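Local coordinates for dihydroorotase (Saccharomyces cerevisiae S288C, PDB 6L0A), which catalyses, with two zinc ions per subunit, the reversible interconversion of N-carbamoyl-L-aspartate and dihydroorotate, the third step of de novo pyrimidine biosynthesis, at residues I326-Q332 with K354-R360. Numbering follows the deposited sequence.
Sequences ILFKKEQ and KLSWSVR
Two antiparallel ladders, offset by one residue, join 326-332 to 354-360; strands 326-328 and 358-360 run at 147°, their axes 4.7 Å apart. In the first ladder Ile326-Arg360 and Phe328-Ser358 are hydrogen-bonded pairs (Ile326 N to Arg360 O 2.7 Å, Arg360 N to Ile326 O 3.0 Å; Phe328 N to Ser358 O 2.9 Å, Ser358 N to Phe328 O 2.8 Å) flanking the non-hydrogen-bonded pair Leu327-Val359. An inverse gamma turn centred on Lys329 (phi/psi -81/67), closed by Lys330 N to Phe328 O at 2.8 Å, interrupts the pairing. On the other strand Ser356, facing Glu331, leaves beta conformation (-75/-19). Pairing resumes at Gln332-Leu355 (Gln332 N to Leu355 O and Leu355 N to Gln332 O, both 2.9 Å).

Side-chain hydrogen bonds bridge the break: Ser358 OG donates to Lys330 O at a very short 2.4 Å, and Gln332 NE2 (chi1 p, chi2 t) reaches Trp357 O at 2.8 Å. A water accepts from Gln332 NE2 (3.0 Å) and Val359 N (3.1 Å).

Two rings carry CH-pi contacts. Phe328 (chi1 p), on the sheet face of Ser358 and Arg360, takes Ser358 CB 3.9 Å from its centroid and, over the opposite ring face, Arg360 NH1, at most a weak cation-pi attraction. In the break, Lys329 CD sits 3.6 Å from the Trp357 six-membered-ring centroid. Separately, Leu327 CD2 approaches Trp357 CE3 at 3.5 Å.

Lys329 NZ and Arg360 NH2 form salt bridges to Glu292 and Glu4. This interrupted pair belongs to a small antiparallel sheet beside the TIM-barrel-type amidohydrolase domain, away from the zinc site: 354-362 lies between 324-328 and 332-333, N-terminal strand 4-8 pairs with 324-328, and helix 283-293 packs against Leu327 and Leu355.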
# COMPACT_ATOMS: atom_id res chain seq x y z
N ILE C 326 -6.50 34.32 9.55
CA ILE C 326 -5.80 35.11 8.54
C ILE C 326 -4.66 34.27 7.99
O ILE C 326 -3.72 33.92 8.72
CB ILE C 326 -5.28 36.44 9.11
CG1 ILE C 326 -6.42 37.21 9.80
CG2 ILE C 326 -4.65 37.28 8.00
CD1 ILE C 326 -7.55 37.60 8.88
N LEU C 327 -4.73 33.95 6.71
CA LEU C 327 -3.63 33.26 6.04
C LEU C 327 -2.63 34.31 5.55
O LEU C 327 -3.02 35.25 4.85
CB LEU C 327 -4.15 32.43 4.88
CG LEU C 327 -3.24 31.35 4.31
CD1 LEU C 327 -3.34 30.08 5.14
CD2 LEU C 327 -3.63 31.09 2.88
N PHE C 328 -1.36 34.15 5.92
CA PHE C 328 -0.35 35.10 5.46
C PHE C 328 0.87 34.38 4.92
O PHE C 328 1.26 33.33 5.43
CB PHE C 328 0.04 36.10 6.56
CG PHE C 328 0.68 35.48 7.78
CD1 PHE C 328 -0.08 34.78 8.70
CD2 PHE C 328 2.03 35.63 8.01
CE1 PHE C 328 0.50 34.22 9.83
CE2 PHE C 328 2.62 35.07 9.14
CZ PHE C 328 1.85 34.37 10.04
N LYS C 329 1.47 34.96 3.87
CA LYS C 329 2.46 34.31 3.01
C LYS C 329 3.84 34.34 3.67
O LYS C 329 4.78 35.01 3.21
CB LYS C 329 2.46 34.97 1.64
CG LYS C 329 3.36 34.34 0.57
CD LYS C 329 2.80 33.02 0.05
CE LYS C 329 3.60 32.53 -1.16
NZ LYS C 329 3.16 33.15 -2.44
N LYS C 330 3.96 33.62 4.78
CA LYS C 330 5.23 33.41 5.46
C LYS C 330 5.59 31.93 5.34
O LYS C 330 4.92 31.07 5.93
CB LYS C 330 5.16 33.84 6.93
CG LYS C 330 6.31 33.31 7.78
CD LYS C 330 7.54 34.20 7.69
CE LYS C 330 8.80 33.46 8.16
NZ LYS C 330 9.64 32.98 7.02
N GLU C 331 6.64 31.65 4.58
CA GLU C 331 7.11 30.28 4.40
C GLU C 331 7.51 29.66 5.74
O GLU C 331 8.06 30.35 6.61
CB GLU C 331 8.28 30.29 3.42
CG GLU C 331 8.91 28.95 3.10
CD GLU C 331 10.13 29.11 2.22
OE1 GLU C 331 9.96 29.17 0.98
OE2 GLU C 331 11.26 29.19 2.76
N GLN C 332 7.21 28.37 5.92
CA GLN C 332 7.55 27.68 7.15
C GLN C 332 7.86 26.22 6.85
O GLN C 332 7.54 25.70 5.78
CB GLN C 332 6.41 27.76 8.18
CG GLN C 332 5.11 27.13 7.69
CD GLN C 332 4.02 27.15 8.74
OE1 GLN C 332 4.26 26.83 9.91
NE2 GLN C 332 2.82 27.55 8.33
N LYS C 354 8.37 22.17 3.12
CA LYS C 354 8.09 23.60 3.13
C LYS C 354 6.62 23.85 2.83
O LYS C 354 6.02 23.16 2.00
CB LYS C 354 8.94 24.33 2.09
CG LYS C 354 10.32 24.74 2.55
CD LYS C 354 11.02 25.51 1.43
CE LYS C 354 12.38 24.91 1.13
NZ LYS C 354 12.28 23.62 0.40
N LEU C 355 6.05 24.86 3.49
CA LEU C 355 4.72 25.38 3.19
C LEU C 355 4.84 26.87 2.92
O LEU C 355 5.53 27.58 3.66
CB LEU C 355 3.75 25.12 4.35
CG LEU C 355 3.36 23.66 4.61
CD1 LEU C 355 2.42 23.57 5.79
CD2 LEU C 355 2.72 23.08 3.37
N SER C 356 4.18 27.35 1.86
CA SER C 356 4.31 28.75 1.46
C SER C 356 3.54 29.70 2.37
O SER C 356 3.83 30.90 2.36
CB SER C 356 3.82 28.93 0.01
OG SER C 356 4.77 28.44 -0.92
N TRP C 357 2.57 29.20 3.14
CA TRP C 357 1.68 30.05 3.92
C TRP C 357 1.72 29.68 5.40
O TRP C 357 2.08 28.56 5.78
CB TRP C 357 0.24 29.93 3.43
CG TRP C 357 0.07 30.35 2.03
CD1 TRP C 357 0.26 29.59 0.92
CD2 TRP C 357 -0.35 31.63 1.57
NE1 TRP C 357 -0.01 30.32 -0.21
CE2 TRP C 357 -0.39 31.58 0.16
CE3 TRP C 357 -0.69 32.83 2.21
CZ2 TRP C 357 -0.76 32.68 -0.62
CZ3 TRP C 357 -1.06 33.92 1.43
CH2 TRP C 357 -1.10 33.83 0.04
N SER C 358 1.34 30.65 6.23
CA SER C 358 1.18 30.47 7.66
C SER C 358 -0.20 31.00 8.03
O SER C 358 -0.87 31.64 7.22
CB SER C 358 2.28 31.20 8.45
OG SER C 358 3.57 30.90 7.93
N VAL C 359 -0.63 30.74 9.26
CA VAL C 359 -1.97 31.15 9.69
C VAL C 359 -1.88 31.77 11.08
O VAL C 359 -1.13 31.31 11.94
CB VAL C 359 -2.98 29.97 9.67
CG1 VAL C 359 -2.63 28.91 10.70
CG2 VAL C 359 -4.41 30.48 9.87
N ARG C 360 -2.64 32.85 11.27
CA ARG C 360 -2.78 33.53 12.55
C ARG C 360 -4.24 33.94 12.71
O ARG C 360 -5.05 33.80 11.78
CB ARG C 360 -1.85 34.75 12.65
CG ARG C 360 -2.23 35.88 11.71
CD ARG C 360 -1.52 37.18 12.08
NE ARG C 360 -2.17 38.33 11.46
CZ ARG C 360 -1.81 38.84 10.28
NH1 ARG C 360 -0.80 38.30 9.61
NH2 ARG C 360 -2.45 39.89 9.78
O HOH W 1 0.82 28.31 10.43